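Local atomic coordinates of malonyl CoA-acyl carrier protein transacylase (Clostridium perfringens, PDB entry 3PTW), a protein that transfers malonyl groups from coenzyme A to acyl carrier protein, a step that probably supplies the extender unit for fatty acid synthesis. Residues 20-23 / 24-28; 69-72 / 73-77; 285-288 / 289-292. All blocks are in the same frame, centred on the assembly; numbering follows the deposited sequence.

Contact 2 is buried within the long helix 59-79, whereas contacts 1 and 3 lie at the surface, where the chain changes direction. Contact 1 joins helix 20-25 to helix 27-40, and contact 3 leads from helix 278-286 into strand 291-295. Contacts 1 and 2 touch, their centres about 9 Å apart: Phe-22 and Phe-26 pack on Ala-76, and Glu-28 on Thr-75. Contact 3 stands apart, its nearest atoms about 12 Å from those of contact 2. The chemistry follows the setting: helical backbone bonds, a threonine hydroxyl bonded back to the helix and light apolar packing in contact 2; a salt bridge beside paired aromatics in contact 1; and a side-chain amide with a bridging water in contact 3.

Contact 1: 20-23 / 24-28; sequences KEFF and DNFEE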
loop_
_atom_site.group_PDB
_atom_site.type_symbol
_atom_site.label_atom_id
_atom_site.label_comp_id
_atom_site.label_asym_id
_atom_site.label_seq_id
_atom_site.Cartn_x
_atom_site.Cartn_y
_atom_site.Cartn_z
ATOM N N LYS A 20 -15.311 -9.129 6.751
ATOM C CA LYS A 20 -16.467 -9.914 7.145
ATOM C C LYS A 20 -17.795 -9.173 6.976
ATOM O O LYS A 20 -18.753 -9.747 6.470
ATOM C CB LYS A 20 -16.302 -10.437 8.582
ATOM C CG LYS A 20 -17.512 -11.162 9.141
ATOM C CD LYS A 20 -17.462 -12.638 8.807
ATOM C CE LYS A 20 -18.142 -13.471 9.893
ATOM N NZ LYS A 20 -19.577 -13.722 9.587
ATOM N N GLU A 21 -17.860 -7.907 7.381
ATOM C CA GLU A 21 -19.131 -7.164 7.298
ATOM C C GLU A 21 -19.581 -6.974 5.858
ATOM O O GLU A 21 -20.777 -7.081 5.559
ATOM C CB GLU A 21 -19.070 -5.825 8.039
ATOM C CG GLU A 21 -19.054 -5.971 9.556
ATOM C CD GLU A 21 -19.092 -4.644 10.295
ATOM O OE1 GLU A 21 -19.260 -3.576 9.672
ATOM O OE2 GLU A 21 -18.964 -4.673 11.527
ATOM N N PHE A 22 -18.628 -6.712 4.965
ATOM C CA PHE A 22 -18.938 -6.676 3.533
ATOM C C PHE A 22 -19.310 -8.044 2.996
ATOM O O PHE A 22 -20.235 -8.164 2.181
ATOM C CB PHE A 22 -17.788 -6.076 2.726
ATOM C CG PHE A 22 -17.869 -4.586 2.618
ATOM C CD1 PHE A 22 -18.336 -3.991 1.449
ATOM C CD2 PHE A 22 -17.530 -3.778 3.699
ATOM C CE1 PHE A 22 -18.432 -2.607 1.343
ATOM C CE2 PHE A 22 -17.629 -2.398 3.607
ATOM C CZ PHE A 22 -18.084 -1.812 2.416
ATOM N N PHE A 23 -18.585 -9.063 3.455
ATOM C CA PHE A 23 -18.830 -10.442 3.040
ATOM C C PHE A 23 -20.280 -10.814 3.320
ATOM O O PHE A 23 -20.950 -11.356 2.448
ATOM C CB PHE A 23 -17.886 -11.421 3.759
ATOM C CG PHE A 23 -18.163 -12.873 3.447
ATOM C CD1 PHE A 23 -17.509 -13.511 2.392
ATOM C CD2 PHE A 23 -19.095 -13.602 4.199
ATOM C CE1 PHE A 23 -17.772 -14.852 2.096
ATOM C CE2 PHE A 23 -19.371 -14.940 3.908
ATOM C CZ PHE A 23 -18.707 -15.567 2.857
ATOM N N ASP A 24 -20.749 -10.499 4.530
ATOM C CA ASP A 24 -22.098 -10.855 4.971
ATOM C C ASP A 24 -23.206 -9.983 4.399
ATOM O O ASP A 24 -24.370 -10.378 4.399
ATOM C CB ASP A 24 -22.188 -10.838 6.500
ATOM C CG ASP A 24 -21.314 -11.893 7.150
ATOM O OD1 ASP A 24 -20.937 -12.854 6.463
ATOM O OD2 ASP A 24 -21.013 -11.763 8.356
ATOM N N ASN A 25 -22.855 -8.798 3.912
ATOM C CA ASN A 25 -23.888 -7.817 3.553
ATOM C C ASN A 25 -23.964 -7.474 2.073
ATOM O O ASN A 25 -24.937 -6.871 1.628
ATOM C CB ASN A 25 -23.724 -6.548 4.395
ATOM C CG ASN A 25 -23.943 -6.808 5.866
ATOM O OD1 ASN A 25 -25.075 -6.910 6.323
ATOM N ND2 ASN A 25 -22.856 -6.938 6.612
ATOM N N PHE A 26 -22.939 -7.860 1.314
ATOM C CA PHE A 26 -22.939 -7.621 -0.120
ATOM C C PHE A 26 -22.572 -8.884 -0.883
ATOM O O PHE A 26 -21.516 -9.470 -0.642
ATOM C CB PHE A 26 -22.020 -6.439 -0.463
ATOM C CG PHE A 26 -22.353 -5.193 0.303
ATOM C CD1 PHE A 26 -23.499 -4.455 -0.009
ATOM C CD2 PHE A 26 -21.573 -4.799 1.385
ATOM C CE1 PHE A 26 -23.832 -3.318 0.729
ATOM C CE2 PHE A 26 -21.896 -3.662 2.131
ATOM C CZ PHE A 26 -23.025 -2.920 1.800
ATOM N N GLU A 27 -23.452 -9.303 -1.793
ATOM C CA GLU A 27 -23.262 -10.557 -2.533
ATOM C C GLU A 27 -21.997 -10.525 -3.360
ATOM O O GLU A 27 -21.276 -11.508 -3.413
ATOM C CB GLU A 27 -24.459 -10.873 -3.437
ATOM C CG GLU A 27 -25.606 -11.579 -2.721
ATOM C CD GLU A 27 -25.279 -13.026 -2.357
ATOM O OE1 GLU A 27 -24.726 -13.755 -3.214
ATOM O OE2 GLU A 27 -25.589 -13.437 -1.217
ATOM N N GLU A 28 -21.743 -9.377 -3.988
ATOM C CA GLU A 28 -20.551 -9.158 -4.801
ATOM C C GLU A 28 -19.247 -9.194 -3.988
ATOM O O GLU A 28 -18.181 -9.459 -4.536
ATOM C CB GLU A 28 -20.670 -7.843 -5.594
ATOM C CG GLU A 28 -20.731 -6.556 -4.760
ATOM C CD GLU A 28 -22.153 -6.134 -4.385
ATOM O OE1 GLU A 28 -23.066 -6.988 -4.375
ATOM O OE2 GLU A 28 -22.354 -4.931 -4.082
#
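Asp-24 N bonds to Lys-20 O at 2.9 Å and Phe-26 N to Phe-22 O at 2.9 Å, each four residues back. Asn-25 N also reaches Phe-22 O, but at 3.2 Å and from well above the carbonyl plane, on the same face as Phe-26 N. Phe-26, with an extended backbone, is the N-cap of helix 27-40, where the chain turns from one helix into the next. The Lys-20 chain, bent at chi2 (88°), brings NZ to 2.7 Å from OD2 of Asp-24 in a salt bridge that uses the syn lone pair of OD2. The other oxygen, Asp-24 OD1, lies in the plane of the Phe-23 ring at its edge, 3.0 Å from CD2. Phe-23 itself packs edge-to-face with Phe-49. The rings of Phe-22 and Phe-26 meet obliquely, their planes at 41° and centroids 5.0 Å apart. CE2 of Phe-26 lies over one face of the Phe-22 ring, toward the rim, while CD1 of Phe-22 comes to 3.3 Å from CD2 of Phe-26. Both rings also touch Leu-301 of helix 298-315, and Glu-21 OE1 accepts a hydrogen bond from Leu-298 N of that helix.

Contact 2: 69-72 / 73-77; sequences TNMA and ILTAL
Met-71 O is gripped twice by Thr-75, one helical turn on. Thr-75 N donates to Met-71 O at 2.8 Å, the ordinary i to i+4 bond, and Thr-75 OG1 donates to Met-71 O at 2.7 Å from above its carbonyl plane. With chi1 at -45°, OG1 sits beside the threonine's own backbone N, which brings both donors to the same oxygen and satisfies the hydroxyl within the helix. The two preceding backbone bonds are regular: Ile-73 N bonds to Thr-69 O at 3.1 Å and Leu-74 N to Asn-70 O at 3.0 Å. SD of Met-71 crosses to CD2 of Leu-74 at 4.0 Å, a loose contact made where the methionine chain bends at chi2. Thr-69 and Ile-73 run side by side in the same direction, and the methyl CG2 of Thr-69 lies 4.1 Å from CD1 of Ile-73, whose CG1 also rests against Thr-69 O.

The next shell fixes the polar groups. Thr-69 OG1 bonds back to Ala-65 O, on the preceding turn, and Asn-70 ND2 bonds to Ala-9 O and Ser-96 OG. The Asn-70 side chain lies near, without touching, the turn of Gly-89, Ser-91 and Gly-93, a GxSxG pattern consistent with the nucleophile elbow of acyltransferases. Ala-72 O takes a hydrogen bond from Ser-29 OG of helix 27-40, which also packs Phe-33 on Ala-72 and Val-32 on Thr-75. Phe-22 of helix 20-25 packs on Ile-73, while Ile-273 of strand 269-273 meets Ile-73 and Leu-77, so the helix packs on both the sheet and these two helices.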
loop_
_atom_site.group_PDB
_atom_site.type_symbol
_atom_site.label_atom_id
_atom_site.label_comp_id
_atom_site.label_asym_id
_atom_site.label_seq_id
_atom_site.Cartn_x
_atom_site.Cartn_y
_atom_site.Cartn_z
ATOM N N THR A 69 -9.528 -8.395 0.497
ATOM C CA THR A 69 -10.358 -7.519 1.311
ATOM C C THR A 69 -10.619 -6.182 0.597
ATOM O O THR A 69 -11.777 -5.744 0.492
ATOM C CB THR A 69 -9.731 -7.363 2.711
ATOM O OG1 THR A 69 -9.878 -8.611 3.413
ATOM C CG2 THR A 69 -10.396 -6.240 3.517
ATOM N N ASN A 70 -9.549 -5.569 0.090
ATOM C CA ASN A 70 -9.632 -4.347 -0.730
ATOM C C ASN A 70 -10.587 -4.490 -1.928
ATOM O O ASN A 70 -11.361 -3.580 -2.226
ATOM C CB ASN A 70 -8.233 -3.906 -1.207
ATOM C CG ASN A 70 -7.333 -3.404 -0.066
ATOM O OD1 ASN A 70 -7.744 -3.363 1.086
ATOM N ND2 ASN A 70 -6.095 -3.016 -0.394
ATOM N N MET A 71 -10.545 -5.649 -2.584
ATOM C CA MET A 71 -11.366 -5.899 -3.765
ATOM C C MET A 71 -12.847 -6.100 -3.400
ATOM O O MET A 71 -13.737 -5.531 -4.042
ATOM C CB MET A 71 -10.817 -7.114 -4.523
ATOM C CG MET A 71 -11.436 -7.374 -5.893
ATOM S SD MET A 71 -11.240 -6.052 -7.120
ATOM C CE MET A 71 -11.901 -6.879 -8.566
ATOM N N ALA A 72 -13.095 -6.899 -2.365
ATOM C CA ALA A 72 -14.444 -7.131 -1.851
ATOM C C ALA A 72 -15.160 -5.822 -1.502
ATOM O O ALA A 72 -16.330 -5.672 -1.796
ATOM C CB ALA A 72 -14.389 -8.052 -0.631
ATOM N N ILE A 73 -14.438 -4.881 -0.891
ATOM C CA ILE A 73 -14.977 -3.556 -0.570
ATOM C C ILE A 73 -15.178 -2.685 -1.819
ATOM O O ILE A 73 -16.238 -2.069 -2.008
ATOM C CB ILE A 73 -14.076 -2.815 0.456
ATOM C CG1 ILE A 73 -14.091 -3.559 1.801
ATOM C CG2 ILE A 73 -14.528 -1.341 0.633
ATOM C CD1 ILE A 73 -12.983 -3.135 2.771
ATOM N N LEU A 74 -14.153 -2.640 -2.668
ATOM C CA LEU A 74 -14.224 -1.905 -3.924
ATOM C C LEU A 74 -15.426 -2.313 -4.797
ATOM O O LEU A 74 -16.094 -1.450 -5.388
ATOM C CB LEU A 74 -12.933 -2.110 -4.711
ATOM C CG LEU A 74 -12.918 -1.600 -6.162
ATOM C CD1 LEU A 74 -13.089 -0.078 -6.214
ATOM C CD2 LEU A 74 -11.633 -2.038 -6.859
ATOM N N THR A 75 -15.670 -3.625 -4.906
ATOM C CA THR A 75 -16.743 -4.149 -5.761
ATOM C C THR A 75 -18.104 -3.643 -5.297
ATOM O O THR A 75 -18.941 -3.278 -6.119
ATOM C CB THR A 75 -16.773 -5.721 -5.798
ATOM O OG1 THR A 75 -15.448 -6.235 -5.963
ATOM C CG2 THR A 75 -17.610 -6.217 -6.956
ATOM N N ALA A 76 -18.318 -3.635 -3.984
ATOM C CA ALA A 76 -19.566 -3.146 -3.388
ATOM C C ALA A 76 -19.692 -1.641 -3.556
ATOM O O ALA A 76 -20.767 -1.131 -3.866
ATOM C CB ALA A 76 -19.634 -3.522 -1.924
ATOM N N LEU A 77 -18.591 -0.926 -3.350
ATOM C CA LEU A 77 -18.553 0.507 -3.661
ATOM C C LEU A 77 -18.965 0.756 -5.116
ATOM O O LEU A 77 -19.750 1.663 -5.402
ATOM C CB LEU A 77 -17.168 1.088 -3.380
ATOM C CG LEU A 77 -16.916 1.968 -2.147
ATOM C CD1 LEU A 77 -17.978 1.866 -1.063
ATOM C CD2 LEU A 77 -15.524 1.716 -1.555
#

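Contact 3: 285-288 / 289-292; sequences KINK and NVTV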
loop_
_atom_site.group_PDB
_atom_site.type_symbol
_atom_site.label_atom_id
_atom_site.label_comp_id
_atom_site.label_asym_id
_atom_site.label_seq_id
_atom_site.Cartn_x
_atom_site.Cartn_y
_atom_site.Cartn_z
ATOM N N LYS A 285 -2.431 15.088 6.747
ATOM C CA LYS A 285 -1.180 15.790 7.079
ATOM C C LYS A 285 -0.487 16.401 5.864
ATOM O O LYS A 285 0.271 17.366 6.008
ATOM C CB LYS A 285 -0.208 14.843 7.787
ATOM C CG LYS A 285 -0.568 14.593 9.240
ATOM C CD LYS A 285 0.097 13.355 9.817
ATOM C CE LYS A 285 -0.829 12.770 10.884
ATOM N NZ LYS A 285 -0.117 11.885 11.802
ATOM N N ILE A 286 -0.709 15.819 4.683
ATOM C CA ILE A 286 -0.184 16.386 3.439
ATOM C C ILE A 286 -0.987 17.649 3.078
ATOM O O ILE A 286 -0.423 18.713 2.782
ATOM C CB ILE A 286 -0.167 15.327 2.281
ATOM C CG1 ILE A 286 0.915 14.258 2.537
ATOM C CG2 ILE A 286 0.037 15.971 0.912
ATOM C CD1 ILE A 286 0.572 12.892 1.999
ATOM N N ASN A 287 -2.309 17.537 3.142
ATOM C CA ASN A 287 -3.191 18.628 2.749
ATOM C C ASN A 287 -4.426 18.604 3.636
ATOM O O ASN A 287 -5.181 17.625 3.644
ATOM C CB ASN A 287 -3.551 18.501 1.262
ATOM C CG ASN A 287 -4.386 19.661 0.749
ATOM O OD1 ASN A 287 -5.519 19.884 1.191
ATOM N ND2 ASN A 287 -3.845 20.385 -0.214
ATOM N N LYS A 288 -4.612 19.682 4.390
ATOM C CA LYS A 288 -5.659 19.757 5.400
ATOM C C LYS A 288 -7.028 20.136 4.827
ATOM O O LYS A 288 -8.032 20.116 5.551
ATOM C CB LYS A 288 -5.247 20.765 6.481
ATOM C CG LYS A 288 -5.626 20.381 7.906
ATOM C CD LYS A 288 -5.006 21.350 8.933
ATOM C CE LYS A 288 -3.476 21.202 9.015
ATOM N NZ LYS A 288 -2.832 22.392 9.645
ATOM N N ASN A 289 -7.071 20.470 3.538
ATOM C CA ASN A 289 -8.276 21.033 2.914
ATOM C C ASN A 289 -9.147 20.039 2.171
ATOM O O ASN A 289 -10.367 20.166 2.165
ATOM C CB ASN A 289 -7.906 22.185 1.978
ATOM C CG ASN A 289 -7.225 23.313 2.703
ATOM O OD1 ASN A 289 -6.160 23.771 2.291
ATOM N ND2 ASN A 289 -7.820 23.757 3.805
ATOM N N VAL A 290 -8.516 19.054 1.541
ATOM C CA VAL A 290 -9.236 18.020 0.801
ATOM C C VAL A 290 -10.106 17.176 1.731
ATOM O O VAL A 290 -9.798 17.016 2.920
ATOM C CB VAL A 290 -8.268 17.110 0.003
ATOM C CG1 VAL A 290 -7.443 17.942 -0.965
ATOM C CG2 VAL A 290 -7.357 16.319 0.940
ATOM N N THR A 291 -11.184 16.636 1.178
ATOM C CA THR A 291 -12.034 15.731 1.913
ATOM C C THR A 291 -11.398 14.337 1.930
ATOM O O THR A 291 -10.939 13.816 0.906
ATOM C CB THR A 291 -13.439 15.677 1.309
ATOM O OG1 THR A 291 -13.974 17.009 1.231
ATOM C CG2 THR A 291 -14.349 14.816 2.159
ATOM N N VAL A 292 -11.374 13.742 3.111
ATOM C CA VAL A 292 -10.759 12.456 3.288
ATOM C C VAL A 292 -11.789 11.538 3.928
ATOM O O VAL A 292 -12.369 11.880 4.960
ATOM C CB VAL A 292 -9.487 12.567 4.162
ATOM C CG1 VAL A 292 -9.008 11.190 4.571
ATOM C CG2 VAL A 292 -8.384 13.302 3.422
HETATM O O HOH W 1 -7.497 16.806 4.573
#
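Asn-287, the first residue to leave helix 278-286, folds its side chain over the turn toward Asn-289 and Val-290. From CB the chain runs with CG anti to the backbone N (chi1 -176°), which carries the amide forward into the turn. CG lies 3.9 Å from the methyl CG1 of Val-290, and the two side chains meet at about a right angle. At the tip, OD1 accepts from Asn-289 N at 2.9 Å and from Val-290 N at 3.1 Å, the two donors approaching from opposite faces of the amide plane. OD1 of Asn-287 also touches CG1 of Val-290 (3.5 Å) and CB of Asn-289 (3.4 Å). The bond to Asn-289 N makes an Asx turn. One water donates to both Asn-287 O (2.6 Å) and Val-290 O (2.8 Å), bridging the backbone across the same turn. The turn is the second link of a beta-alpha-beta unit, strand 269-273, helix 278-286, strand 291-295; beyond it Thr-291 pairs through its backbone with Asp-268 and Phe-270. One side-chain oxygen thus satisfies two successive peptide N-H groups and a water ties the carbonyls, so the contact between the two segments rests mainly on polar bonds, while Val-290 packs on Val-283 and Phe-270.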